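Side-chain contacts in cupin 2 conserved barrel domain protein (Leptotrichia buccalis, PDB 3RNS), which is of unknown function but belongs to the cupin superfamily, containing a conserved beta-barrel cupin domain: residues Val5-Glu8 and Pro12-Phe15; Val177-Leu180 and Lys185-Val188; Phe193-Lys196 and Ser200-Leu203. All coordinates share one frame; numbering follows the deposited sequence. Where two conformers were deposited one is given.

Interaction 1. Residues Val5-Glu8 and Pro12-Phe15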
ATOM      1  N   VAL A   5     -14.497  -2.692  -5.103  1.00 52.20           N
ATOM      2  CA  VAL A   5     -13.957  -1.764  -4.126  1.00 49.68           C
ATOM      3  C   VAL A   5     -14.833  -1.870  -2.893  1.00 49.08           C
ATOM      4  O   VAL A   5     -16.031  -1.600  -2.944  1.00 49.93           O
ATOM      5  CB  VAL A   5     -13.947  -0.279  -4.616  1.00 49.73           C
ATOM      6  CG1 VAL A   5     -13.208   0.627  -3.568  1.00 45.77           C
ATOM      7  CG2 VAL A   5     -13.293  -0.193  -5.966  1.00 48.75           C
ATOM      8  N   LYS A   6     -14.237  -2.264  -1.782  1.00 46.96           N
ATOM      9  CA  LYS A   6     -15.033  -2.592  -0.602  1.00 47.60           C
ATOM     10  C   LYS A   6     -14.937  -1.510   0.462  1.00 45.79           C
ATOM     11  O   LYS A   6     -15.475  -1.681   1.549  1.00 47.03           O
ATOM     12  CB  LYS A   6     -14.639  -3.973  -0.089  1.00 47.99           C
ATOM     13  CG  LYS A   6     -14.426  -5.020  -1.281  1.00 50.70           C
ATOM     14  CD  LYS A   6     -14.874  -6.492  -1.054  1.00 56.30           C
ATOM     15  CE  LYS A   6     -15.314  -6.797   0.411  1.00 59.76           C
ATOM     16  NZ  LYS A   6     -15.327  -8.246   0.790  1.00 60.24           N
ATOM     17  N   ILE A   7     -14.242  -0.411   0.148  1.00 43.05           N
ATOM     18  CA  ILE A   7     -14.235   0.789   0.984  1.00 40.87           C
ATOM     19  C   ILE A   7     -14.726   1.957   0.141  1.00 40.51           C
ATOM     20  O   ILE A   7     -14.772   1.851  -1.079  1.00 39.66           O
ATOM     21  CB  ILE A   7     -12.831   1.070   1.597  1.00 39.97           C
ATOM     22  CG1 ILE A   7     -11.741   1.301   0.530  1.00 37.90           C
ATOM     23  CG2 ILE A   7     -12.409  -0.085   2.507  1.00 38.52           C
ATOM     24  CD1 ILE A   7     -10.306   1.525   1.159  1.00 35.95           C
ATOM     25  N   GLU A   8     -15.096   3.052   0.783  1.00 40.08           N
ATOM     26  CA  GLU A   8     -15.480   4.280   0.100  0.60 41.69           C
ATOM     27  C   GLU A   8     -14.330   4.877  -0.735  1.00 39.72           C
ATOM     28  O   GLU A   8     -13.188   4.903  -0.270  1.00 38.34           O
ATOM     29  CB  GLU A   8     -15.941   5.314   1.132  0.60 42.61           C
ATOM     30  CG  GLU A   8     -17.465   5.332   1.334  0.60 47.61           C
ATOM     31  CD  GLU A   8     -17.891   6.499   2.212  0.60 53.06           C
ATOM     32  OE1 GLU A   8     -18.731   7.336   1.778  0.60 55.78           O
ATOM     33  OE2 GLU A   8     -17.337   6.586   3.331  0.60 53.36           O
ATOM     34  N   PRO A  12     -10.207  10.186   2.364  1.00 34.06           N
ATOM     35  CA  PRO A  12      -9.045   9.734   3.168  1.00 33.36           C
ATOM     36  C   PRO A  12      -9.508   8.764   4.239  1.00 33.43           C
ATOM     37  O   PRO A  12     -10.524   9.004   4.839  1.00 32.93           O
ATOM     38  CB  PRO A  12      -8.521  11.011   3.797  1.00 33.36           C
ATOM     39  CG  PRO A  12      -9.686  11.906   3.844  1.00 36.17           C
ATOM     40  CD  PRO A  12     -10.498  11.608   2.590  1.00 34.35           C
ATOM     41  N   ILE A  13      -8.780   7.665   4.399  1.00 32.42           N
ATOM     42  CA  ILE A  13      -9.055   6.632   5.371  1.00 33.07           C
ATOM     43  C   ILE A  13      -7.770   6.284   6.083  1.00 31.42           C
ATOM     44  O   ILE A  13      -6.737   6.065   5.436  1.00 28.77           O
ATOM     45  CB  ILE A  13      -9.579   5.310   4.684  1.00 34.25           C
ATOM     46  CG1 ILE A  13     -10.849   5.606   3.873  1.00 37.50           C
ATOM     47  CG2 ILE A  13      -9.866   4.207   5.778  1.00 35.06           C
ATOM     48  CD1 ILE A  13     -11.109   4.645   2.697  1.00 37.67           C
ATOM     49  N   ASN A  14      -7.831   6.231   7.404  1.00 29.84           N
ATOM     50  CA  ASN A  14      -6.708   5.807   8.196  1.00 30.65           C
ATOM     51  C   ASN A  14      -6.763   4.285   8.481  1.00 30.25           C
ATOM     52  O   ASN A  14      -7.519   3.860   9.333  1.00 30.68           O
ATOM     53  CB  ASN A  14      -6.686   6.619   9.478  1.00 31.52           C
ATOM     54  CG  ASN A  14      -5.585   6.231  10.425  1.00 35.47           C
ATOM     55  OD1 ASN A  14      -4.740   5.394  10.150  1.00 38.58           O
ATOM     56  ND2 ASN A  14      -5.648   6.811  11.629  1.00 46.02           N
ATOM     57  N   PHE A  15      -5.930   3.493   7.792  1.00 29.21           N
ATOM     58  CA  PHE A  15      -5.986   2.009   7.947  1.00 29.95           C
ATOM     59  C   PHE A  15      -5.630   1.586   9.343  1.00 30.31           C
ATOM     60  O   PHE A  15      -6.167   0.607   9.839  1.00 28.85           O
ATOM     61  CB  PHE A  15      -5.083   1.293   6.920  1.00 29.05           C
ATOM     62  CG  PHE A  15      -5.597   1.382   5.510  1.00 29.67           C
ATOM     63  CD1 PHE A  15      -6.899   1.767   5.251  1.00 31.88           C
ATOM     64  CD2 PHE A  15      -4.785   1.070   4.441  1.00 31.13           C
ATOM     65  CE1 PHE A  15      -7.395   1.781   3.951  1.00 33.86           C
ATOM     66  CE2 PHE A  15      -5.269   1.094   3.159  1.00 31.75           C
ATOM     67  CZ  PHE A  15      -6.562   1.452   2.901  1.00 30.91           C
TER
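Ile-7 and Ile-13 face each other from backbones that stay well apart, the nearest CA atoms being those of Glu-8 and Ile-13 at 8.6 Å, so the gap between the loop 5-8 and the short, weakly bonded strand 13-14 is spanned mainly by side chains. The two isoleucines approach at a slant and meet at their terminal methyls, with Ile-7 CD1 3.6 Å from Ile-13 CD1. With CG1 of Ile-7 lodged between the backbone N and the carbonyl carbon (chi1 61°) and chi2 extended at -178°, its CD1 is carried out to the second segment. The N-terminal loop thereby packs along the edge of the six-stranded sheet of the cupin barrel: Ile-13 pairs through its backbone with Ser-200, while Ile-7 also touches Val-202 on strand 199-203 and Ile-31 on strand 26-33. Phe-15, the first residue of helix 15-18, offers the rim of its ring, and Ile-7 CD1 lies near the ring plane, 4.0 Å from Phe-15 CE1. These two side chains cross at about a right angle. Ile-13 CD1 also lies 3.6 Å from the carbonyl oxygen Glu-8 O.

Interaction 2. Residues Val177-Leu180 and Lys185-Val188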
ATOM      1  N   VAL A 177      -3.899   4.938  -3.099  1.00 28.75           N
ATOM      2  CA  VAL A 177      -2.743   5.760  -2.762  1.00 28.53           C
ATOM      3  C   VAL A 177      -2.610   5.808  -1.243  1.00 28.23           C
ATOM      4  O   VAL A 177      -3.635   5.820  -0.512  1.00 29.68           O
ATOM      5  CB  VAL A 177      -2.839   7.167  -3.399  1.00 28.48           C
ATOM      6  CG1 VAL A 177      -2.883   7.015  -4.943  1.00 29.77           C
ATOM      7  CG2 VAL A 177      -4.077   7.960  -2.901  1.00 30.30           C
ATOM      8  N   THR A 178      -1.384   5.715  -0.774  1.00 27.19           N
ATOM      9  CA  THR A 178      -1.067   5.848   0.641  1.00 28.53           C
ATOM     10  C   THR A 178       0.051   6.881   0.805  1.00 27.77           C
ATOM     11  O   THR A 178       1.110   6.759   0.168  1.00 27.17           O
ATOM     12  CB  THR A 178      -0.576   4.507   1.259  1.00 28.62           C
ATOM     13  OG1 THR A 178      -1.532   3.461   0.970  1.00 33.90           O
ATOM     14  CG2 THR A 178      -0.470   4.611   2.793  1.00 29.94           C
ATOM     15  N   VAL A 179      -0.151   7.839   1.713  1.00 27.01           N
ATOM     16  CA  VAL A 179       0.801   8.891   1.877  1.00 26.79           C
ATOM     17  C   VAL A 179       1.790   8.450   2.912  1.00 27.74           C
ATOM     18  O   VAL A 179       1.408   8.136   4.035  1.00 24.43           O
ATOM     19  CB  VAL A 179       0.142  10.211   2.254  1.00 26.82           C
ATOM     20  CG1 VAL A 179       1.201  11.283   2.676  1.00 25.70           C
ATOM     21  CG2 VAL A 179      -0.721  10.707   1.046  1.00 26.15           C
ATOM     22  N   LEU A 180       3.075   8.457   2.521  1.00 28.32           N
ATOM     23  CA  LEU A 180       4.161   7.971   3.372  1.00 28.78           C
ATOM     24  C   LEU A 180       4.841   9.056   4.202  1.00 30.14           C
ATOM     25  O   LEU A 180       5.544   8.741   5.164  1.00 31.22           O
ATOM     26  CB  LEU A 180       5.221   7.281   2.491  1.00 30.03           C
ATOM     27  CG  LEU A 180       4.692   6.182   1.561  1.00 31.33           C
ATOM     28  CD1 LEU A 180       5.814   5.698   0.664  1.00 37.04           C
ATOM     29  CD2 LEU A 180       4.113   5.022   2.416  1.00 33.25           C
ATOM     30  N   LYS A 185      -2.715  16.759  -1.584  1.00 33.04           N
ATOM     31  CA  LYS A 185      -4.053  17.178  -1.928  1.00 34.68           C
ATOM     32  C   LYS A 185      -4.482  16.465  -3.184  1.00 34.65           C
ATOM     33  O   LYS A 185      -3.892  16.655  -4.266  1.00 36.99           O
ATOM     34  CB  LYS A 185      -4.127  18.663  -2.124  1.00 35.39           C
ATOM     35  CG  LYS A 185      -5.527  19.110  -2.497  1.00 41.70           C
ATOM     36  CD  LYS A 185      -5.685  20.576  -2.170  1.00 48.76           C
ATOM     37  CE  LYS A 185      -7.008  21.162  -2.628  1.00 51.45           C
ATOM     38  NZ  LYS A 185      -6.789  22.568  -3.118  1.00 56.01           N
ATOM     39  N   TYR A 186      -5.468  15.604  -3.060  1.00 32.17           N
ATOM     40  CA  TYR A 186      -5.944  14.837  -4.213  1.00 32.00           C
ATOM     41  C   TYR A 186      -7.262  15.362  -4.721  1.00 33.21           C
ATOM     42  O   TYR A 186      -7.974  16.063  -4.016  1.00 33.43           O
ATOM     43  CB  TYR A 186      -6.097  13.369  -3.855  1.00 31.94           C
ATOM     44  CG  TYR A 186      -4.800  12.680  -3.619  1.00 32.05           C
ATOM     45  CD1 TYR A 186      -4.227  11.887  -4.602  1.00 32.63           C
ATOM     46  CD2 TYR A 186      -4.132  12.815  -2.408  1.00 32.42           C
ATOM     47  CE1 TYR A 186      -3.024  11.243  -4.371  1.00 31.87           C
ATOM     48  CE2 TYR A 186      -2.922  12.208  -2.197  1.00 31.96           C
ATOM     49  CZ  TYR A 186      -2.387  11.413  -3.158  1.00 29.34           C
ATOM     50  OH  TYR A 186      -1.173  10.780  -2.934  1.00 32.17           O
ATOM     51  N   TYR A 187      -7.527  15.118  -6.000  1.00 33.60           N
ATOM     52  CA  TYR A 187      -8.788  15.465  -6.590  1.00 34.95           C
ATOM     53  C   TYR A 187      -9.323  14.252  -7.321  1.00 36.38           C
ATOM     54  O   TYR A 187      -8.561  13.528  -8.010  1.00 34.92           O
ATOM     55  CB  TYR A 187      -8.666  16.603  -7.593  1.00 35.93           C
ATOM     56  CG  TYR A 187      -8.105  17.920  -7.076  1.00 38.99           C
ATOM     57  CD1 TYR A 187      -8.930  19.012  -6.791  1.00 41.05           C
ATOM     58  CD2 TYR A 187      -6.746  18.085  -6.925  1.00 38.12           C
ATOM     59  CE1 TYR A 187      -8.383  20.219  -6.353  1.00 42.50           C
ATOM     60  CE2 TYR A 187      -6.207  19.253  -6.494  1.00 40.45           C
ATOM     61  CZ  TYR A 187      -7.015  20.324  -6.207  1.00 44.04           C
ATOM     62  OH  TYR A 187      -6.375  21.486  -5.758  1.00 47.11           O
ATOM     63  N   VAL A 188     -10.624  14.018  -7.174  1.00 37.87           N
ATOM     64  CA  VAL A 188     -11.308  12.997  -7.973  1.00 39.84           C
ATOM     65  C   VAL A 188     -12.504  13.674  -8.600  1.00 42.77           C
ATOM     66  O   VAL A 188     -13.355  14.187  -7.887  1.00 42.06           O
ATOM     67  CB  VAL A 188     -11.750  11.763  -7.126  1.00 39.79           C
ATOM     68  CG1 VAL A 188     -12.712  10.838  -7.943  1.00 40.57           C
ATOM     69  CG2 VAL A 188     -10.514  10.970  -6.675  1.00 35.03           C
TER
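Tyr-186 reaches from strand 183-188 to two valines of strand 174-180, and its ring takes them in different ways. Over one face stands Val-177 CG2, 4.1 Å from the ring centroid and 28° off the normal, which is CH-pi geometry; the closest approach is Val-177 CG2 to Tyr-186 CE1 at 3.7 Å. Val-177 points CG2 at the ring by setting it between its own backbone N and carbonyl carbon, while CG1 is anti to the carbonyl carbon (chi1 -61°). Packing is looser at the rim, where Val-179 CG2 lies near the ring plane, 4.2 Å from Tyr-186 CE2 and 4.0 Å from Tyr-186 OH. That hydroxyl is buried without a polar partner in the model. Replacing Tyr-186 by an alanine is likely to leave Val-177 CG2 without the aromatic face it rests on and to open a gap beside Val-179. The more open side belongs to Lys-185 and Tyr-187, both partly exposed, where Lys-185 NZ donates to Tyr-187 OH at 2.9 Å; Glu-214 forms a salt bridge with the same lysine. The two strands belong to different sheets of the cupin barrel, and the tyrosine lies between them, flanked by Phe-218 and Met-220 of strand 218-225 and by Phe-193 and Val-195 of strand 191-196.

Interaction 3. Residues Phe193-Lys196 and Ser200-Leu203; sequences FIVK and SAVL
Phe-193 presents its ring obliquely to Ala-201, with Phe-193 CE2 3.7 Å from Ala-201 CB; at the edge, near the ring plane, lies Leu-203 CD2, 4.2 Å from Phe-193 CZ. The ring reaches across because CG sits between the backbone N and the carbonyl carbon (chi1 54°). Outside the two segments, Tyr-186, Ala-10 and Pro-12 also touch this phenylalanine. Strands 193-196 and 200-203 follow one another in the chain yet lie in different sheets, the first at the edge of a four-stranded one and the second inside a six-stranded one. Their short axes come within 7.6 Å at 134° between directions, and the contact is made largely by side chains, consistent with the facing sheets of a cupin barrel. Val-195 fills the end of the contact nearer the turn. Its two methyls divide the work: CG2 meets the methyl of Ala-201, the distance from Val-195 CG2 to Ala-201 CB being 4.1 Å, while CG1 lies against the backbone, 3.9 Å from Ser-200 N. Small Ala-201 thus receives both Phe-193 and Val-195. The CB of Ser-200 is directed away from strand 193-196, and its hydroxyl bonds with that of Thr-178 on strand 174-180.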
ATOM      1  N   PHE A 193      -9.518  16.677  -1.610  1.00 37.70           N
ATOM      2  CA  PHE A 193      -9.437  16.133  -0.275  1.00 35.62           C
ATOM      3  C   PHE A 193      -7.969  15.921   0.017  1.00 35.34           C
ATOM      4  O   PHE A 193      -7.135  15.700  -0.904  1.00 32.73           O
ATOM      5  CB  PHE A 193     -10.266  14.838  -0.126  1.00 35.49           C
ATOM      6  CG  PHE A 193      -9.933  13.769  -1.135  1.00 32.40           C
ATOM      7  CD1 PHE A 193     -10.506  13.769  -2.373  1.00 34.07           C
ATOM      8  CD2 PHE A 193      -9.068  12.763  -0.812  1.00 30.64           C
ATOM      9  CE1 PHE A 193     -10.190  12.793  -3.304  1.00 34.67           C
ATOM     10  CE2 PHE A 193      -8.768  11.764  -1.707  1.00 30.43           C
ATOM     11  CZ  PHE A 193      -9.311  11.797  -2.978  1.00 30.97           C
ATOM     12  N   ILE A 194      -7.642  16.100   1.282  1.00 35.04           N
ATOM     13  CA  ILE A 194      -6.299  15.978   1.740  1.00 35.44           C
ATOM     14  C   ILE A 194      -6.120  14.568   2.264  1.00 33.34           C
ATOM     15  O   ILE A 194      -6.965  14.059   3.040  1.00 33.98           O
ATOM     16  CB  ILE A 194      -6.013  16.902   2.942  1.00 36.83           C
ATOM     17  CG1 ILE A 194      -6.311  18.352   2.597  1.00 41.89           C
ATOM     18  CG2 ILE A 194      -4.586  16.654   3.446  1.00 36.44           C
ATOM     19  CD1 ILE A 194      -5.650  18.824   1.427  1.00 44.32           C
ATOM     20  N   VAL A 195      -5.006  13.953   1.901  1.00 30.70           N
ATOM     21  CA  VAL A 195      -4.581  12.668   2.458  1.00 28.69           C
ATOM     22  C   VAL A 195      -3.273  12.908   3.212  1.00 29.68           C
ATOM     23  O   VAL A 195      -2.293  13.375   2.634  1.00 28.70           O
ATOM     24  CB  VAL A 195      -4.413  11.632   1.357  1.00 28.22           C
ATOM     25  CG1 VAL A 195      -4.052  10.244   1.939  1.00 28.60           C
ATOM     26  CG2 VAL A 195      -5.704  11.558   0.562  1.00 27.89           C
ATOM     27  N   LYS A 196      -3.310  12.684   4.523  1.00 29.45           N
ATOM     28  CA  LYS A 196      -2.193  12.922   5.385  1.00 30.98           C
ATOM     29  C   LYS A 196      -1.334  11.700   5.551  1.00 30.71           C
ATOM     30  O   LYS A 196      -1.707  10.589   5.142  1.00 29.48           O
ATOM     31  CB  LYS A 196      -2.684  13.342   6.737  1.00 32.95           C
ATOM     32  CG  LYS A 196      -3.532  14.600   6.686  1.00 38.46           C
ATOM     33  CD  LYS A 196      -4.010  14.906   8.114  1.00 44.32           C
ATOM     34  CE  LYS A 196      -4.790  16.216   8.201  1.00 51.53           C
ATOM     35  NZ  LYS A 196      -4.229  17.293   7.314  1.00 51.96           N
ATOM     36  N   SER A 200      -4.821   6.719   3.484  1.00 28.32           N
ATOM     37  CA  SER A 200      -4.940   6.201   2.141  1.00 27.95           C
ATOM     38  C   SER A 200      -6.238   6.632   1.509  1.00 28.36           C
ATOM     39  O   SER A 200      -7.175   7.067   2.174  1.00 29.63           O
ATOM     40  CB  SER A 200      -4.888   4.674   2.188  1.00 29.00           C
ATOM     41  OG  SER A 200      -3.758   4.176   2.918  1.00 27.91           O
ATOM     42  N   ALA A 201      -6.330   6.477   0.206  1.00 28.23           N
ATOM     43  CA  ALA A 201      -7.575   6.729  -0.521  1.00 28.48           C
ATOM     44  C   ALA A 201      -7.622   5.911  -1.799  1.00 29.36           C
ATOM     45  O   ALA A 201      -6.585   5.586  -2.413  1.00 29.15           O
ATOM     46  CB  ALA A 201      -7.726   8.288  -0.860  1.00 26.96           C
ATOM     47  N   VAL A 202      -8.831   5.658  -2.266  1.00 31.21           N
ATOM     48  CA  VAL A 202      -9.021   5.004  -3.548  1.00 32.03           C
ATOM     49  C   VAL A 202      -9.409   6.027  -4.613  1.00 33.58           C
ATOM     50  O   VAL A 202     -10.327   6.823  -4.416  1.00 34.70           O
ATOM     51  CB  VAL A 202     -10.087   3.870  -3.476  1.00 33.83           C
ATOM     52  CG1 VAL A 202     -10.351   3.263  -4.882  1.00 31.18           C
ATOM     53  CG2 VAL A 202      -9.606   2.795  -2.529  1.00 32.33           C
ATOM     54  N   LEU A 203      -8.701   5.999  -5.741  1.00 33.21           N
ATOM     55  CA  LEU A 203      -9.012   6.815  -6.892  1.00 34.19           C
ATOM     56  C   LEU A 203      -9.599   5.830  -7.867  1.00 35.07           C
ATOM     57  O   LEU A 203      -8.861   4.995  -8.408  1.00 35.83           O
ATOM     58  CB  LEU A 203      -7.749   7.494  -7.471  1.00 33.06           C
ATOM     59  CG  LEU A 203      -6.734   8.083  -6.479  1.00 32.73           C
ATOM     60  CD1 LEU A 203      -5.468   8.625  -7.214  1.00 30.87           C
ATOM     61  CD2 LEU A 203      -7.422   9.159  -5.682  1.00 31.17           C
TER

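In the fold
Interactions 2 and 3 are two aspects of one buried interior, their centres about 4 Å apart. Backbone pairing joins them in both sheets: Tyr-186 N lies 2.7 Å from Phe-193 O, and Val-177 N lies 2.8 Å from Ala-201 O, both probable hydrogen bonds. Interaction 1, with its centre about 9 Å from that of interaction 3, abuts it where Ile-13 N approaches Ser-200 O at 2.8 Å and Pro-12 CD packs 3.9 Å from Phe-193 CD2. Interactions 1 and 2 do not touch, their nearest atoms being about 5 Å apart, so strand 199-203 links the N-terminal segment to the barrel interior. No ligand or active site has been assigned nearby.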